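Local coordinates for BIS(5'-nucleosyl)-tetraphosphatase (Diadenosine tetraphosphatase), putative (Plasmodium falciparum, PDB 5CFJ), which probably hydrolyses diadenosine tetraphosphate asymmetrically, as a member of the Nudix hydrolase family, at residues I11-L16 with E31-K36; L79-T84 with Y98-L103. All blocks are in the same frame, centred on the assembly; numbering follows the deposited sequence.

Contact 1 of 2, residues I11-L16 with E31-K36; sequences ILLCRL and EFLFLK. With SO4 (sulfate ion), chain D; SO4 (sulfate ion), chain C.
Arg15 CG sits between its own backbone N and carbonyl carbon (chi1 70°), and the chain then runs extended to NE, where it crosses Glu31. Glu31 CG lies beside its backbone N, anti to the carbonyl carbon, with CD extended beyond it (chi2 166°). The two side chains form a salt bridge in which one oxygen takes both donors. Glu31 OE1 receives NE of Arg15 at 2.8 Å, nearly in line with its own C-O bond. It also receives NH2 of Arg15 at 3.0 Å, from the syn side and above the carboxylate plane. OE1 lies at the guanidinium edge, close to that plane. NH2 also bonds to O3 of the chain D sulfate, and NH1 to its O2. NH1 bonds to Asn106 O as well. The bonds to Glu31, the sulfate and Asn106 together restrain the rotation of the group. The guanidinium also makes a cation-pi contact with Trp121.

These strands are antiparallel neighbours in the mixed sheet of the Nudix fold. Arg15 and Glu31 are a hydrogen-bonded pair, with Arg15 N to Glu31 O and Glu31 N to Arg15 O both at 2.9 Å. Next to them, Cys14 and Phe32 are a non-hydrogen-bonded pair. On this face Cys14 CB and Leu12 CD1 each lie 3.7 Å from Phe32 CD2, approaching the ring obliquely. Leu100 packs against both Leu12 and Cys14. Where the strands diverge, Leu33 N still reaches Leu13 O at 3.0 Å. Water 1 then donates to both Leu13 O and Leu33 O, bridging the two strands. Leu13 and Leu33 run next to each other in the same direction, with their CD2 methyls 4.0 Å apart.

Contact 2 of 2, residues L79-T84 with Y98-L103; sequences LNYQKT and YYLAML
Residues 81-84 and 98-103 run antiparallel, their axes 4.8 Å apart at the closest and at 151°, with Lys83 and Tyr98 as a hydrogen-bonded pair. They belong to the long beta hairpin of strands 76-89 and 92-103 in the Nudix domain. Lys83 N bonds to Tyr98 O, and Tyr98 N to Lys83 O. Farther along, Leu100 N gives an almost straight bond to Tyr81 O (177° at the hydrogen). Asn80 is the centre of an inverse gamma turn and forms a corner in the chain. Beyond this corner, Leu79 N still bonds to Leu100 O at 2.9 Å.

Leu100 touches both Leu79 and Tyr81. Leu100 CD2 meets Leu79 CD1 and Tyr81 CB, each at 3.9 Å. Leu100 CB approaches the Tyr81 ring obliquely near CD1. Leu79 CD1 also lies 4.1 Å from Met102 CE in one of two conformers, so this contact is uncertain. Helix 134-147 packs on this group, with Phe146 against Leu100 and Leu147 against Leu79. Its Glu142 forms a salt bridge with Lys83 NZ.

On the other face, Gln82 and Tyr99 form a non-hydrogen-bonded pair. Their side chains extend alongside each other, with amide and ring planes 82° apart. Gln82 NE2 lies at the ring edge, 3.6 Å from Tyr99 CE2. At the corner, water 2 donates to Leu79 O at 2.7 Å and to Leu100 O at 2.9 Å.

In the fold
Contact 1 comes first along the chain and contact 2 follows it, with their centres 11 Å apart. Both belong to one mixed sheet, in which strands 6-16 and 92-103 are parallel neighbours. Near these contacts strand 6-16 lies between 30-37 and 92-103, and 92-103 next pairs with 76-89. The shared seam is tied by probable hydrogen bonds from Cys14 N to Ala101 O and from Leu103 N to Cys14 O. Ile11 CG2 packs on Ala101 CB across it. Helix 57-69 touches Ile11 and Leu33 of contact 1. Helix 134-147 packs on the face of the hairpin that carries Leu100. The sheet thus runs between two helices, the alpha-beta-alpha layering of the Nudix fold.

Contact 1 of 2, residues I11-L16 with E31-K36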
loop_
_atom_site.group_PDB
_atom_site.type_symbol
_atom_site.label_atom_id
_atom_site.label_comp_id
_atom_site.label_asym_id
_atom_site.label_seq_id
_atom_site.Cartn_x
_atom_site.Cartn_y
_atom_site.Cartn_z
ATOM N N ILE A 11 1.401 3.142 3.567
ATOM C CA ILE A 11 0.728 4.098 2.707
ATOM C C ILE A 11 0.094 3.318 1.567
ATOM O O ILE A 11 0.777 2.594 0.841
ATOM C CB ILE A 11 1.681 5.178 2.141
ATOM C CG1 ILE A 11 2.319 6.009 3.266
ATOM C CG2 ILE A 11 0.945 6.068 1.131
ATOM C CD1 ILE A 11 1.327 6.899 4.026
ATOM N N LEU A 12 -1.220 3.439 1.427
ATOM C CA LEU A 12 -1.891 2.967 0.227
ATOM C C LEU A 12 -1.726 4.072 -0.807
ATOM O O LEU A 12 -2.493 5.038 -0.851
ATOM C CB LEU A 12 -3.359 2.639 0.491
ATOM C CG LEU A 12 -4.143 2.135 -0.716
ATOM C CD1 LEU A 12 -3.534 0.834 -1.234
ATOM C CD2 LEU A 12 -5.609 1.953 -0.344
ATOM N N LEU A 13 -0.658 3.950 -1.578
ATOM C CA LEU A 13 -0.273 4.958 -2.550
ATOM C C LEU A 13 -1.005 4.710 -3.858
ATOM O O LEU A 13 -0.928 3.618 -4.423
ATOM C CB LEU A 13 1.243 4.951 -2.763
ATOM C CG LEU A 13 1.801 6.102 -3.593
ATOM C CD1 LEU A 13 1.598 7.440 -2.872
ATOM C CD2 LEU A 13 3.280 5.868 -3.885
ATOM N N CYS A 14 -1.729 5.718 -4.328
ATOM C CA CYS A 14 -2.480 5.609 -5.570
ATOM C C CYS A 14 -2.047 6.678 -6.560
ATOM O O CYS A 14 -1.350 7.625 -6.200
ATOM C CB CYS A 14 -3.992 5.699 -5.316
ATOM S SG CYS A 14 -4.627 7.321 -4.890
ATOM N N ARG A 15 -2.443 6.500 -7.813
ATOM C CA ARG A 15 -2.244 7.499 -8.849
ATOM C C ARG A 15 -3.415 7.421 -9.814
ATOM O O ARG A 15 -4.034 6.363 -9.974
ATOM C CB ARG A 15 -0.918 7.282 -9.582
ATOM C CG ARG A 15 -0.882 6.039 -10.459
ATOM C CD ARG A 15 0.485 5.837 -11.083
ATOM N NE ARG A 15 0.446 4.771 -12.082
ATOM C CZ ARG A 15 1.494 4.370 -12.793
ATOM N NH1 ARG A 15 2.668 4.960 -12.633
ATOM N NH2 ARG A 15 1.359 3.388 -13.674
ATOM N N LEU A 16 -3.727 8.550 -10.436
ATOM C CA LEU A 16 -4.776 8.601 -11.441
ATOM C C LEU A 16 -4.300 7.889 -12.707
ATOM O O LEU A 16 -3.240 8.207 -13.231
ATOM C CB LEU A 16 -5.142 10.050 -11.736
ATOM C CG LEU A 16 -6.314 10.280 -12.685
ATOM C CD1 LEU A 16 -7.612 9.781 -12.073
ATOM C CD2 LEU A 16 -6.403 11.750 -13.023
ATOM N N GLU A 31 -4.823 3.563 -9.924
ATOM C CA GLU A 31 -3.938 2.431 -9.727
ATOM C C GLU A 31 -3.260 2.582 -8.378
ATOM O O GLU A 31 -3.103 3.695 -7.886
ATOM C CB GLU A 31 -2.881 2.348 -10.834
ATOM C CG GLU A 31 -3.435 2.013 -12.196
ATOM C CD GLU A 31 -2.444 2.258 -13.324
ATOM O OE1 GLU A 31 -1.586 3.167 -13.216
ATOM O OE2 GLU A 31 -2.530 1.543 -14.344
ATOM N N PHE A 32 -2.816 1.465 -7.819
ATOM C CA PHE A 32 -2.236 1.411 -6.496
ATOM C C PHE A 32 -0.886 0.725 -6.574
ATOM O O PHE A 32 -0.750 -0.306 -7.243
ATOM C CB PHE A 32 -3.156 0.653 -5.539
ATOM C CG PHE A 32 -4.519 1.263 -5.407
ATOM C CD1 PHE A 32 -5.545 0.912 -6.278
ATOM C CD2 PHE A 32 -4.772 2.203 -4.419
ATOM C CE1 PHE A 32 -6.795 1.494 -6.165
ATOM C CE2 PHE A 32 -6.019 2.774 -4.289
ATOM C CZ PHE A 32 -7.034 2.419 -5.161
ATOM N N LEU A 33 0.104 1.262 -5.870
ATOM C CA LEU A 33 1.445 0.695 -5.936
ATOM C C LEU A 33 1.564 -0.533 -5.049
ATOM O O LEU A 33 1.464 -0.440 -3.829
ATOM C CB LEU A 33 2.493 1.734 -5.540
ATOM C CG LEU A 33 3.948 1.260 -5.550
ATOM C CD1 LEU A 33 4.351 0.802 -6.950
ATOM C CD2 LEU A 33 4.883 2.367 -5.058
ATOM N N PHE A 34 1.793 -1.681 -5.677
ATOM C CA PHE A 34 1.973 -2.938 -4.962
ATOM C C PHE A 34 3.383 -3.466 -5.169
ATOM O O PHE A 34 3.946 -3.355 -6.255
ATOM C CB PHE A 34 0.916 -3.966 -5.388
ATOM C CG PHE A 34 -0.345 -3.876 -4.591
ATOM C CD1 PHE A 34 -0.714 -4.915 -3.760
ATOM C CD2 PHE A 34 -1.140 -2.735 -4.626
ATOM C CE1 PHE A 34 -1.852 -4.837 -2.990
ATOM C CE2 PHE A 34 -2.281 -2.656 -3.860
ATOM C CZ PHE A 34 -2.639 -3.706 -3.034
ATOM N N LEU A 35 3.934 -4.025 -4.098
ATOM C CA LEU A 35 5.314 -4.480 -4.059
ATOM C C LEU A 35 5.343 -5.983 -3.817
ATOM O O LEU A 35 4.621 -6.487 -2.945
ATOM C CB LEU A 35 6.078 -3.759 -2.950
ATOM C CG LEU A 35 5.911 -2.243 -2.879
ATOM C CD1 LEU A 35 6.698 -1.699 -1.695
ATOM C CD2 LEU A 35 6.371 -1.572 -4.155
ATOM N N LYS A 36 6.166 -6.692 -4.584
ATOM C CA LYS A 36 6.255 -8.142 -4.472
ATOM C C LYS A 36 7.345 -8.541 -3.487
ATOM O O LYS A 36 8.527 -8.283 -3.714
ATOM C CB LYS A 36 6.521 -8.776 -5.835
ATOM C CG LYS A 36 6.469 -10.290 -5.784
ATOM C CD LYS A 36 6.801 -10.927 -7.116
ATOM C CE LYS A 36 6.733 -12.441 -7.024
ATOM N NZ LYS A 36 6.831 -13.061 -8.368
HETATM S S SO4 D . 4.793 2.216 -14.548
HETATM O O1 SO4 D . 5.491 1.390 -13.571
HETATM O O2 SO4 D . 4.845 3.615 -14.128
HETATM O O3 SO4 D . 3.409 1.766 -14.648
HETATM O O4 SO4 D . 5.445 2.073 -15.847
HETATM S S SO4 C . 3.484 -13.324 -9.404
HETATM O O1 SO4 C . 4.531 -12.605 -10.128
HETATM O O2 SO4 C . 3.899 -13.548 -8.024
HETATM O O3 SO4 C . 2.255 -12.537 -9.405
HETATM O O4 SO4 C . 3.247 -14.612 -10.047
HETATM O O HOH W 1 -0.191 1.327 -2.569
#

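Contact 2 of 2, residues L79-T84 with Y98-L103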
loop_
_atom_site.group_PDB
_atom_site.type_symbol
_atom_site.label_atom_id
_atom_site.label_comp_id
_atom_site.label_asym_id
_atom_site.label_seq_id
_atom_site.Cartn_x
_atom_site.Cartn_y
_atom_site.Cartn_z
ATOM N N LEU A 79 -4.431 11.716 1.867
ATOM C CA LEU A 79 -5.870 11.925 1.782
ATOM C C LEU A 79 -6.565 11.467 3.049
ATOM O O LEU A 79 -6.006 10.726 3.861
ATOM C CB LEU A 79 -6.451 11.192 0.572
ATOM C CG LEU A 79 -5.806 11.596 -0.756
ATOM C CD1 LEU A 79 -6.397 10.790 -1.900
ATOM C CD2 LEU A 79 -5.952 13.094 -1.019
ATOM N N ASN A 80 -7.806 11.898 3.209
ATOM C CA ASN A 80 -8.554 11.622 4.423
ATOM C C ASN A 80 -9.228 10.247 4.413
ATOM O O ASN A 80 -10.438 10.129 4.605
ATOM C CB ASN A 80 -9.594 12.710 4.631
ATOM C CG ASN A 80 -10.270 12.591 5.954
ATOM O OD1 ASN A 80 -9.630 12.231 6.946
ATOM N ND2 ASN A 80 -11.574 12.852 5.988
ATOM N N TYR A 81 -8.440 9.205 4.192
ATOM C CA TYR A 81 -8.951 7.844 4.190
ATOM C C TYR A 81 -7.931 6.932 4.842
ATOM O O TYR A 81 -6.754 6.958 4.494
ATOM C CB TYR A 81 -9.256 7.361 2.763
ATOM C CG TYR A 81 -9.740 5.932 2.713
ATOM C CD1 TYR A 81 -8.840 4.873 2.684
ATOM C CD2 TYR A 81 -11.090 5.636 2.717
ATOM C CE1 TYR A 81 -9.271 3.553 2.665
ATOM C CE2 TYR A 81 -11.533 4.319 2.698
ATOM C CZ TYR A 81 -10.614 3.285 2.667
ATOM O OH TYR A 81 -11.039 1.982 2.645
ATOM N N GLN A 82 -8.385 6.115 5.780
ATOM C CA GLN A 82 -7.545 5.071 6.353
ATOM C C GLN A 82 -8.394 3.858 6.659
ATOM O O GLN A 82 -9.607 3.968 6.873
ATOM C CB GLN A 82 -6.847 5.547 7.621
ATOM C CG GLN A 82 -7.812 5.844 8.752
ATOM C CD GLN A 82 -7.110 6.163 10.055
ATOM O OE1 GLN A 82 -7.164 5.385 11.010
ATOM N NE2 GLN A 82 -6.460 7.320 10.110
ATOM N N LYS A 83 -7.763 2.695 6.677
ATOM C CA LYS A 83 -8.473 1.493 7.083
ATOM C C LYS A 83 -7.520 0.543 7.764
ATOM O O LYS A 83 -6.385 0.353 7.322
ATOM C CB LYS A 83 -9.147 0.797 5.896
ATOM C CG LYS A 83 -10.094 -0.339 6.333
ATOM C CD LYS A 83 -10.845 -1.000 5.190
ATOM C CE LYS A 83 -11.818 -2.035 5.745
ATOM N NZ LYS A 83 -12.603 -2.733 4.688
ATOM N N THR A 84 -8.007 -0.078 8.829
ATOM C CA THR A 84 -7.259 -1.092 9.544
ATOM C C THR A 84 -7.808 -2.465 9.172
ATOM O O THR A 84 -9.009 -2.717 9.253
ATOM C CB THR A 84 -7.333 -0.855 11.050
ATOM O OG1 THR A 84 -6.755 0.424 11.347
ATOM C CG2 THR A 84 -6.565 -1.905 11.793
ATOM N N TYR A 98 -3.625 1.140 6.767
ATOM C CA TYR A 98 -3.209 1.823 5.549
ATOM C C TYR A 98 -3.807 3.218 5.503
ATOM O O TYR A 98 -4.990 3.399 5.802
ATOM C CB TYR A 98 -3.643 1.044 4.312
ATOM C CG TYR A 98 -2.931 -0.268 4.136
ATOM C CD1 TYR A 98 -1.639 -0.315 3.626
ATOM C CD2 TYR A 98 -3.548 -1.471 4.480
ATOM C CE1 TYR A 98 -0.984 -1.522 3.452
ATOM C CE2 TYR A 98 -2.901 -2.678 4.305
ATOM C CZ TYR A 98 -1.618 -2.700 3.800
ATOM O OH TYR A 98 -0.953 -3.899 3.620
ATOM N N TYR A 99 -2.980 4.182 5.103
ATOM C CA TYR A 99 -3.376 5.579 4.938
ATOM C C TYR A 99 -3.301 5.892 3.456
ATOM O O TYR A 99 -2.261 5.693 2.843
ATOM C CB TYR A 99 -2.450 6.513 5.724
ATOM C CG TYR A 99 -2.308 6.143 7.189
ATOM C CD1 TYR A 99 -1.334 5.246 7.600
ATOM C CD2 TYR A 99 -3.157 6.673 8.151
ATOM C CE1 TYR A 99 -1.193 4.894 8.927
ATOM C CE2 TYR A 99 -3.024 6.324 9.491
ATOM C CZ TYR A 99 -2.044 5.429 9.860
ATOM O OH TYR A 99 -1.895 5.067 11.172
ATOM N N LEU A 100 -4.393 6.366 2.875
ATOM C CA LEU A 100 -4.428 6.651 1.444
ATOM C C LEU A 100 -3.642 7.906 1.094
ATOM O O LEU A 100 -3.740 8.918 1.785
ATOM C CB LEU A 100 -5.874 6.809 0.987
ATOM C CG LEU A 100 -6.161 7.008 -0.507
ATOM C CD1 LEU A 100 -5.757 5.792 -1.334
ATOM C CD2 LEU A 100 -7.625 7.334 -0.728
ATOM N N ALA A 101 -2.877 7.849 0.012
ATOM C CA ALA A 101 -2.185 9.033 -0.489
ATOM C C ALA A 101 -2.172 9.006 -2.006
ATOM O O ALA A 101 -2.112 7.931 -2.600
ATOM C CB ALA A 101 -0.767 9.101 0.051
ATOM N N MET A 102 -2.234 10.175 -2.631
ATOM C CA MET A 102 -2.157 10.238 -4.079
ATOM C C MET A 102 -0.814 10.785 -4.524
ATOM O O MET A 102 -0.406 11.892 -4.161
ATOM C CB MET A 102 -3.282 11.085 -4.661
ATOM C CG MET A 102 -3.389 10.941 -6.171
ATOM S SD MET A 102 -4.664 12.004 -6.860
ATOM C CE MET A 102 -6.119 11.423 -5.992
ATOM N N LEU A 103 -0.123 9.977 -5.314
ATOM C CA LEU A 103 1.139 10.366 -5.894
ATOM C C LEU A 103 0.846 11.459 -6.905
ATOM O O LEU A 103 -0.004 11.290 -7.773
ATOM C CB LEU A 103 1.807 9.165 -6.547
ATOM C CG LEU A 103 3.233 9.354 -7.053
ATOM C CD1 LEU A 103 4.200 9.637 -5.909
ATOM C CD2 LEU A 103 3.631 8.118 -7.817
HETATM O O HOH W 2 -3.593 9.664 4.558
#